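Local structure of glycerol Dehydrogenase (Unidentified, 5XN8) at residues 19-24 with 46-51; 42-47 with 154-159; 68-73 with 104-109. The protein is a glycerol dehydrogenase of the iron-containing alcohol dehydrogenase family that probably oxidises glycerol to dihydroxyacetone with NAD(+) as electron acceptor. One frame throughout, in Å; residues are numbered along the deposited sequence.

Interaction 1: 19-24 with 46-51; sequences TLFGAY and DKVLNG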
loop_
_atom_site.group_PDB
_atom_site.type_symbol
_atom_site.label_atom_id
_atom_site.label_comp_id
_atom_site.label_asym_id
_atom_site.label_seq_id
_atom_site.Cartn_x
_atom_site.Cartn_y
_atom_site.Cartn_z
ATOM N N THR A 19 -35.936 -16.955 28.800
ATOM C CA THR A 19 -36.908 -16.383 29.736
ATOM C C THR A 19 -37.439 -14.996 29.317
ATOM O O THR A 19 -38.320 -14.454 29.987
ATOM C CB THR A 19 -36.286 -16.254 31.141
ATOM O OG1 THR A 19 -35.009 -15.607 31.039
ATOM C CG2 THR A 19 -36.132 -17.637 31.787
ATOM N N LEU A 20 -36.912 -14.429 28.226
ATOM C CA LEU A 20 -37.315 -13.109 27.728
ATOM C C LEU A 20 -38.091 -13.123 26.402
ATOM O O LEU A 20 -38.584 -12.075 25.975
ATOM C CB LEU A 20 -36.070 -12.220 27.567
ATOM C CG LEU A 20 -35.355 -11.783 28.842
ATOM C CD1 LEU A 20 -34.047 -11.087 28.478
ATOM C CD2 LEU A 20 -36.236 -10.874 29.691
ATOM N N PHE A 21 -38.213 -14.282 25.760
ATOM C CA PHE A 21 -38.829 -14.380 24.424
ATOM C C PHE A 21 -40.359 -14.410 24.454
ATOM O O PHE A 21 -40.987 -14.361 23.395
ATOM C CB PHE A 21 -38.261 -15.589 23.664
ATOM C CG PHE A 21 -38.961 -16.903 23.950
ATOM C CD1 PHE A 21 -38.670 -17.655 25.093
ATOM C CD2 PHE A 21 -39.888 -17.404 23.051
ATOM C CE1 PHE A 21 -39.311 -18.859 25.333
ATOM C CE2 PHE A 21 -40.545 -18.608 23.291
ATOM C CZ PHE A 21 -40.250 -19.340 24.430
ATOM N N GLY A 22 -40.951 -14.487 25.648
ATOM C CA GLY A 22 -42.399 -14.549 25.800
ATOM C C GLY A 22 -43.159 -13.365 25.227
ATOM O O GLY A 22 -44.276 -13.528 24.729
ATOM N N ALA A 23 -42.559 -12.180 25.302
ATOM C CA ALA A 23 -43.154 -10.956 24.748
ATOM C C ALA A 23 -43.500 -11.118 23.272
ATOM O O ALA A 23 -44.605 -10.784 22.844
ATOM C CB ALA A 23 -42.207 -9.776 24.939
ATOM N N TYR A 24 -42.561 -11.669 22.509
ATOM C CA TYR A 24 -42.744 -11.864 21.074
ATOM C C TYR A 24 -43.591 -13.102 20.774
ATOM O O TYR A 24 -44.365 -13.106 19.816
ATOM C CB TYR A 24 -41.394 -11.971 20.361
ATOM C CG TYR A 24 -40.472 -10.779 20.573
ATOM C CD1 TYR A 24 -39.623 -10.726 21.670
ATOM C CD2 TYR A 24 -40.419 -9.721 19.653
ATOM C CE1 TYR A 24 -38.749 -9.659 21.863
ATOM C CE2 TYR A 24 -39.562 -8.648 19.834
ATOM C CZ TYR A 24 -38.726 -8.615 20.944
ATOM O OH TYR A 24 -37.861 -7.558 21.139
ATOM N N ASP A 46 -37.964 -25.867 32.768
ATOM C CA ASP A 46 -38.719 -25.245 33.862
ATOM C C ASP A 46 -38.653 -23.714 33.856
ATOM O O ASP A 46 -39.651 -23.061 34.193
ATOM C CB ASP A 46 -38.258 -25.802 35.220
ATOM C CG ASP A 46 -38.644 -27.264 35.415
ATOM O OD1 ASP A 46 -39.834 -27.586 35.214
ATOM O OD2 ASP A 46 -37.776 -28.100 35.791
ATOM N N LYS A 47 -37.502 -23.149 33.470
ATOM C CA LYS A 47 -37.372 -21.688 33.336
ATOM C C LYS A 47 -38.207 -21.134 32.182
ATOM O O LYS A 47 -38.853 -20.105 32.327
ATOM C CB LYS A 47 -35.906 -21.236 33.200
ATOM C CG LYS A 47 -35.119 -21.648 31.967
ATOM C CD LYS A 47 -33.762 -20.972 31.943
ATOM C CE LYS A 47 -32.853 -21.466 33.062
ATOM N NZ LYS A 47 -31.455 -20.986 32.899
ATOM N N VAL A 48 -38.185 -21.829 31.045
ATOM C CA VAL A 48 -38.947 -21.437 29.840
ATOM C C VAL A 48 -40.441 -21.409 30.120
ATOM O O VAL A 48 -41.125 -20.464 29.731
ATOM C CB VAL A 48 -38.657 -22.388 28.646
ATOM C CG1 VAL A 48 -39.653 -22.203 27.500
ATOM C CG2 VAL A 48 -37.240 -22.181 28.137
ATOM N N LEU A 49 -40.935 -22.448 30.786
ATOM C CA LEU A 49 -42.344 -22.529 31.153
ATOM C C LEU A 49 -42.761 -21.406 32.107
ATOM O O LEU A 49 -43.809 -20.796 31.910
ATOM C CB LEU A 49 -42.678 -23.899 31.762
ATOM C CG LEU A 49 -42.575 -25.105 30.819
ATOM C CD1 LEU A 49 -42.619 -26.411 31.603
ATOM C CD2 LEU A 49 -43.658 -25.080 29.751
ATOM N N ASN A 50 -41.944 -21.132 33.124
ATOM C CA ASN A 50 -42.218 -20.029 34.067
ATOM C C ASN A 50 -42.252 -18.658 33.381
ATOM O O ASN A 50 -43.072 -17.808 33.731
ATOM C CB ASN A 50 -41.194 -19.995 35.211
ATOM C CG ASN A 50 -41.412 -21.099 36.241
ATOM O OD1 ASN A 50 -42.497 -21.689 36.347
ATOM N ND2 ASN A 50 -40.372 -21.376 37.023
ATOM N N GLY A 51 -41.359 -18.455 32.417
ATOM C CA GLY A 51 -41.281 -17.209 31.657
ATOM C C GLY A 51 -42.457 -17.010 30.720
ATOM O O GLY A 51 -42.984 -15.905 30.617
#
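T19 and F21 lean on K47 and V48 where the short helical turns at 19-24 meet helix 38-54, the connection of a beta-alpha-beta crossover between the neighbouring parallel strands 31-36 and 58-63 of the Rossmann-like sheet. The contact shows how the two branches of one side chain can serve different partners. T19 divides its branches. With chi1 at 49°, OG1 lies between the backbone N and the carbonyl carbon and turns back to hydrogen-bond D16 O, while CG2 is left to reach the helix. That methyl lies 3.7 Å from K47 O, a carbonyl already accepting a hydrogen bond from G51 N, and 3.9 Å from K47 CB. A chi1 of 66° folds the lysine's CG over its own backbone and an extended chi2 carries the chain on to CD, laying both K47 CG and CD 4.1 Å from T19 CG2; the bend at chi3 comes only afterwards and turns CE and NZ.

Two residues on, F21 swings its ring back toward the helix. V48 CG1, held opposite its own backbone N by a chi1 of 167°, meets this ring at the edge and in its plane, so the valine covers neither face. The body of the ring is instead spent on the sheet, where it touches L12, V112, I114, M149 and V151 of three strands. F21 is thereby a wedge between the sheet and helix 38-54. Backbone meets backbone farther along the helix: G51, having no side chain, lets its CA come within 4.8 Å of T19 CA. No hydrogen bond crosses between the two segments; beside the methyl-on-lysine contact, the aromatic contribution is F21 CE1 at 4.0 Å from V48 CG1.

Interaction 2: 42-47 with 154-159; sequences KLAGDK and TAIIAK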
loop_
_atom_site.group_PDB
_atom_site.type_symbol
_atom_site.label_atom_id
_atom_site.label_comp_id
_atom_site.label_asym_id
_atom_site.label_seq_id
_atom_site.Cartn_x
_atom_site.Cartn_y
_atom_site.Cartn_z
ATOM N N LYS A 42 -35.158 -30.540 32.471
ATOM C CA LYS A 42 -34.745 -30.118 33.821
ATOM C C LYS A 42 -33.777 -28.923 33.804
ATOM O O LYS A 42 -33.820 -28.078 34.707
ATOM C CB LYS A 42 -34.137 -31.290 34.605
ATOM C CG LYS A 42 -34.126 -31.074 36.109
ATOM C CD LYS A 42 -33.288 -32.118 36.853
ATOM C CE LYS A 42 -32.747 -31.584 38.179
ATOM N NZ LYS A 42 -33.796 -31.431 39.232
ATOM N N LEU A 43 -32.914 -28.862 32.788
ATOM C CA LEU A 43 -31.882 -27.817 32.685
ATOM C C LEU A 43 -32.481 -26.455 32.344
ATOM O O LEU A 43 -32.241 -25.478 33.064
ATOM C CB LEU A 43 -30.810 -28.211 31.648
ATOM C CG LEU A 43 -29.680 -27.230 31.244
ATOM C CD1 LEU A 43 -29.132 -26.399 32.407
ATOM C CD2 LEU A 43 -28.555 -27.952 30.516
ATOM N N ALA A 44 -33.243 -26.401 31.249
ATOM C CA ALA A 44 -33.835 -25.155 30.753
ATOM C C ALA A 44 -35.360 -25.160 30.578
ATOM O O ALA A 44 -35.933 -24.111 30.316
ATOM C CB ALA A 44 -33.172 -24.775 29.438
ATOM N N GLY A 45 -36.014 -26.312 30.723
ATOM C CA GLY A 45 -37.448 -26.414 30.467
ATOM C C GLY A 45 -38.288 -25.674 31.489
ATOM O O GLY A 45 -39.209 -24.934 31.124
ATOM N N ASP A 46 -37.964 -25.867 32.768
ATOM C CA ASP A 46 -38.719 -25.245 33.862
ATOM C C ASP A 46 -38.653 -23.714 33.856
ATOM O O ASP A 46 -39.651 -23.061 34.193
ATOM C CB ASP A 46 -38.258 -25.802 35.220
ATOM C CG ASP A 46 -38.644 -27.264 35.415
ATOM O OD1 ASP A 46 -39.834 -27.586 35.214
ATOM O OD2 ASP A 46 -37.776 -28.100 35.791
ATOM N N LYS A 47 -37.502 -23.149 33.470
ATOM C CA LYS A 47 -37.372 -21.688 33.336
ATOM C C LYS A 47 -38.207 -21.134 32.182
ATOM O O LYS A 47 -38.853 -20.105 32.327
ATOM C CB LYS A 47 -35.906 -21.236 33.200
ATOM C CG LYS A 47 -35.119 -21.648 31.967
ATOM C CD LYS A 47 -33.762 -20.972 31.943
ATOM C CE LYS A 47 -32.853 -21.466 33.062
ATOM N NZ LYS A 47 -31.455 -20.986 32.899
ATOM N N THR A 154 -27.519 -17.407 25.210
ATOM C CA THR A 154 -26.068 -17.564 25.175
ATOM C C THR A 154 -25.462 -17.886 26.545
ATOM O O THR A 154 -24.317 -18.311 26.611
ATOM C CB THR A 154 -25.409 -16.290 24.618
ATOM O OG1 THR A 154 -25.751 -15.183 25.454
ATOM C CG2 THR A 154 -25.890 -16.021 23.181
ATOM N N ALA A 155 -26.211 -17.668 27.627
ATOM C CA ALA A 155 -25.801 -18.110 28.969
ATOM C C ALA A 155 -25.882 -19.628 29.092
ATOM O O ALA A 155 -25.034 -20.253 29.738
ATOM C CB ALA A 155 -26.655 -17.437 30.043
ATOM N N ILE A 156 -26.897 -20.216 28.467
ATOM C CA ILE A 156 -27.062 -21.681 28.423
ATOM C C ILE A 156 -26.080 -22.308 27.428
ATOM O O ILE A 156 -25.450 -23.313 27.728
ATOM C CB ILE A 156 -28.514 -22.078 28.066
ATOM C CG1 ILE A 156 -29.478 -21.565 29.137
ATOM C CG2 ILE A 156 -28.657 -23.592 27.896
ATOM C CD1 ILE A 156 -30.937 -21.643 28.758
ATOM N N ILE A 157 -25.959 -21.705 26.248
ATOM C CA ILE A 157 -25.060 -22.213 25.200
ATOM C C ILE A 157 -23.589 -22.187 25.636
ATOM O O ILE A 157 -22.853 -23.133 25.373
ATOM C CB ILE A 157 -25.268 -21.461 23.866
ATOM C CG1 ILE A 157 -26.653 -21.792 23.288
ATOM C CG2 ILE A 157 -24.190 -21.824 22.845
ATOM C CD1 ILE A 157 -27.195 -20.744 22.333
ATOM N N ALA A 158 -23.178 -21.116 26.310
ATOM C CA ALA A 158 -21.816 -20.994 26.863
ATOM C C ALA A 158 -21.408 -22.160 27.768
ATOM O O ALA A 158 -20.252 -22.573 27.759
ATOM C CB ALA A 158 -21.670 -19.682 27.612
ATOM N N LYS A 159 -22.353 -22.685 28.546
ATOM C CA LYS A 159 -22.082 -23.785 29.490
ATOM C C LYS A 159 -22.044 -25.188 28.866
ATOM O O LYS A 159 -21.647 -26.140 29.537
ATOM C CB LYS A 159 -23.087 -23.741 30.644
ATOM C CG LYS A 159 -22.948 -22.497 31.507
ATOM C CD LYS A 159 -23.915 -22.543 32.691
ATOM C CE LYS A 159 -23.826 -21.289 33.551
ATOM N NZ LYS A 159 -22.464 -21.104 34.130
#
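I156 carries the contact: it buries 69 Å² against segment 42-47, about three times as much as either of its partners, K47 and A44. The arrangement illustrates how a short helix can be fastened to a longer one by one branched side chain. I156 sits on helix 154-158, which begins directly after strand 149-153 of the parallel sheet, and it faces helix 38-54 with the backbones well apart, A44 CA and I156 CA being 8.0 Å from each other. The isoleucine bridges that gap with its longer branch. CG1 lies opposite the carbonyl carbon (chi1 -62°) and the chain continues nearly straight through chi2 at 168°, which carries CD1 out to the far helix while CG2 stays back near its own turn.

There CD1 meets A44 CB, methyl to methyl, at 3.9 Å. A44 belongs to a wider, pi-type turn at 42-45, and its CB is directed at the smaller helix. K47, one turn on, sends its side chain alongside the same methyl: K47 NZ comes within 4.2 Å of I156 CD1, and K47 CD within 4.3 Å of it. The methyl thus has an alanine and the end of a lysine chain as neighbours, and elsewhere I156 also touches S18 and T116. The T116 side chain, about 4 Å from that of I156, probably helps bind NAD(+), as in a close relative, so this packing probably borders the cofactor site.

The ammonium group of K47 is merely next to a methyl, and neither a hydrogen bond nor a salt bridge crosses between the segments. Cohesion here therefore probably rests on dispersion and the burial of hydrocarbon.

Interaction 3: 68-73 with 104-109; sequences CSHVEI and GYYQKL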
loop_
_atom_site.group_PDB
_atom_site.type_symbol
_atom_site.label_atom_id
_atom_site.label_comp_id
_atom_site.label_asym_id
_atom_site.label_seq_id
_atom_site.Cartn_x
_atom_site.Cartn_y
_atom_site.Cartn_z
ATOM N N CYS A 68 -35.868 -38.048 15.993
ATOM C CA CYS A 68 -36.768 -37.336 15.074
ATOM C C CYS A 68 -37.293 -38.304 14.014
ATOM O O CYS A 68 -36.816 -38.329 12.882
ATOM C CB CYS A 68 -36.052 -36.144 14.429
ATOM S SG CYS A 68 -37.079 -35.123 13.330
ATOM N N SER A 69 -38.278 -39.110 14.405
ATOM C CA SER A 69 -38.871 -40.120 13.537
ATOM C C SER A 69 -40.321 -39.800 13.253
ATOM O O SER A 69 -40.947 -39.056 14.005
ATOM C CB SER A 69 -38.760 -41.499 14.190
ATOM O OG SER A 69 -39.313 -41.495 15.487
ATOM N N HIS A 70 -40.846 -40.351 12.165
ATOM C CA HIS A 70 -42.266 -40.206 11.822
ATOM C C HIS A 70 -43.175 -40.714 12.940
ATOM O O HIS A 70 -44.188 -40.089 13.239
ATOM C CB HIS A 70 -42.597 -40.945 10.514
ATOM C CG HIS A 70 -42.177 -40.208 9.280
ATOM N ND1 HIS A 70 -42.835 -39.087 8.828
ATOM C CD2 HIS A 70 -41.175 -40.435 8.396
ATOM C CE1 HIS A 70 -42.259 -38.655 7.718
ATOM N NE2 HIS A 70 -41.239 -39.447 7.443
ATOM N N VAL A 71 -42.791 -41.832 13.563
ATOM C CA VAL A 71 -43.536 -42.410 14.691
ATOM C C VAL A 71 -43.591 -41.430 15.866
ATOM O O VAL A 71 -44.656 -41.231 16.458
ATOM C CB VAL A 71 -42.922 -43.758 15.162
ATOM C CG1 VAL A 71 -43.556 -44.245 16.469
ATOM C CG2 VAL A 71 -43.062 -44.818 14.073
ATOM N N GLU A 72 -42.447 -40.831 16.197
ATOM C CA GLU A 72 -42.359 -39.895 17.314
ATOM C C GLU A 72 -43.176 -38.629 17.049
ATOM O O GLU A 72 -43.866 -38.148 17.944
ATOM C CB GLU A 72 -40.888 -39.545 17.605
ATOM C CG GLU A 72 -40.642 -38.683 18.846
ATOM C CD GLU A 72 -41.042 -39.345 20.158
ATOM O OE1 GLU A 72 -41.244 -40.576 20.202
ATOM O OE2 GLU A 72 -41.143 -38.625 21.170
ATOM N N ILE A 73 -43.103 -38.111 15.824
ATOM C CA ILE A 73 -43.905 -36.946 15.392
ATOM C C ILE A 73 -45.394 -37.214 15.600
ATOM O O ILE A 73 -46.080 -36.406 16.233
ATOM C CB ILE A 73 -43.630 -36.577 13.902
ATOM C CG1 ILE A 73 -42.211 -36.010 13.737
ATOM C CG2 ILE A 73 -44.640 -35.574 13.355
ATOM C CD1 ILE A 73 -41.673 -36.177 12.335
ATOM N N GLY A 104 -45.221 -28.495 13.747
ATOM C CA GLY A 104 -45.746 -27.195 13.320
ATOM C C GLY A 104 -46.227 -27.195 11.885
ATOM O O GLY A 104 -47.285 -26.627 11.578
ATOM N N TYR A 105 -45.461 -27.848 11.013
ATOM C CA TYR A 105 -45.833 -27.999 9.610
ATOM C C TYR A 105 -47.139 -28.778 9.432
ATOM O O TYR A 105 -48.092 -28.262 8.840
ATOM C CB TYR A 105 -44.711 -28.680 8.804
ATOM C CG TYR A 105 -45.166 -29.058 7.416
ATOM C CD1 TYR A 105 -45.535 -28.076 6.495
ATOM C CD2 TYR A 105 -45.286 -30.393 7.035
ATOM C CE1 TYR A 105 -45.995 -28.417 5.229
ATOM C CE2 TYR A 105 -45.749 -30.745 5.776
ATOM C CZ TYR A 105 -46.096 -29.752 4.878
ATOM O OH TYR A 105 -46.554 -30.091 3.625
ATOM N N TYR A 106 -47.185 -30.005 9.943
ATOM C CA TYR A 106 -48.362 -30.869 9.753
ATOM C C TYR A 106 -49.639 -30.341 10.427
ATOM O O TYR A 106 -50.739 -30.605 9.943
ATOM C CB TYR A 106 -48.069 -32.312 10.189
ATOM C CG TYR A 106 -47.078 -33.022 9.285
ATOM C CD1 TYR A 106 -47.391 -33.293 7.953
ATOM C CD2 TYR A 106 -45.827 -33.429 9.760
ATOM C CE1 TYR A 106 -46.482 -33.932 7.115
ATOM C CE2 TYR A 106 -44.913 -34.057 8.932
ATOM C CZ TYR A 106 -45.239 -34.314 7.611
ATOM O OH TYR A 106 -44.334 -34.959 6.791
ATOM N N GLN A 107 -49.492 -29.595 11.523
ATOM C CA GLN A 107 -50.634 -28.987 12.226
ATOM C C GLN A 107 -50.919 -27.536 11.832
ATOM O O GLN A 107 -51.875 -26.952 12.335
ATOM C CB GLN A 107 -50.419 -29.077 13.741
ATOM C CG GLN A 107 -50.399 -30.503 14.282
ATOM C CD GLN A 107 -51.713 -31.223 14.059
ATOM O OE1 GLN A 107 -51.778 -32.216 13.340
ATOM N NE2 GLN A 107 -52.776 -30.700 14.652
ATOM N N LYS A 108 -50.110 -26.968 10.936
ATOM C CA LYS A 108 -50.223 -25.559 10.529
ATOM C C LYS A 108 -50.172 -24.628 11.741
ATOM O O LYS A 108 -51.067 -23.806 11.945
ATOM C CB LYS A 108 -51.495 -25.325 9.701
ATOM C CG LYS A 108 -51.629 -26.245 8.501
ATOM C CD LYS A 108 -52.816 -25.837 7.633
ATOM C CE LYS A 108 -53.055 -26.841 6.514
ATOM N NZ LYS A 108 -53.414 -28.188 7.034
ATOM N N LEU A 109 -49.116 -24.791 12.543
ATOM C CA LEU A 109 -48.913 -24.001 13.766
ATOM C C LEU A 109 -47.572 -23.266 13.721
ATOM O O LEU A 109 -46.627 -23.725 13.065
ATOM C CB LEU A 109 -48.954 -24.905 15.008
ATOM C CG LEU A 109 -50.205 -25.765 15.241
ATOM C CD1 LEU A 109 -49.938 -26.767 16.344
ATOM C CD2 LEU A 109 -51.447 -24.940 15.571
#
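Y106 reaches from helix 94-107 to I73 and H70 at the start of helix 70-83, a long aromatic side chain bridging a wide gap: between the segments 68-73 and 104-109 the closest CA atoms are those of I73 and Y106, 9.4 Å apart. It is a good example of how the successive atoms of one residue can serve different neighbours. CB points at the other helix, and with chi1 at -68° it delivers the ring across the gap without itself touching the far segment. Beyond CG, one face of the ring receives the edge of Y105, whose CD2 sits 3.6 Å above the plane, over the ring centre. On the other helix R74 makes a cation-pi contact with the same ring. CD2 of Y106 has I73 as its neighbour: I73 CG2 approaches obliquely to 4.4 Å, the one apolar pair joining the segments. CZ lies at the edge of the Y105 ring, in its plane.

At the tip, OH of Y106 makes a loose van der Waals approach to H70 CE1 at 4.3 Å, at the edge of the imidazole and near its plane. The histidine's own polar grip is elsewhere, NE2 being hydrogen-bonded to E139 OE2. Both segments are at helix ends. S69 is the N-cap of helix 70-83, its OG accepting from E72 N (3.3 Å, N-H...O angle 152°), and OG also bonds E133. Helix 94-107 closes in a Schellman motif, with K108 at positive phi, L109 N bonded to G104 O at 2.8 Å and K108 N to Y105 O.

Farther along, Q107 and L109 continue the packing onto helix 70-83 through I77 and L80. Beside this pair lies the two-stranded antiparallel sheet: I130 of strand 127-131 touches both H70 and I73, and strand 137-142 supplies E139.

How the interactions relate
Interactions 1 and 2 are two stations on helix 38-54, with centres 12 Å apart, and K47 serves both: its CB, CG and CD lie against 19-24, while its far end reaches 154-159. Interaction 3 is a separate matter, centred 23 Å from interaction 1 and 24 Å from interaction 2, with nearest atoms about 12 and 15 Å away. Only interaction 2 comes close to a residue that probably binds NAD(+), the side chains of I156 and T116 being about 4 Å apart; the side chains of V48 and T116 (about 8 Å) and of H70 and Y131 (about 9 Å) are more distant. None supplies a ligand to the zinc ion, which is held by D171, H254 and H271.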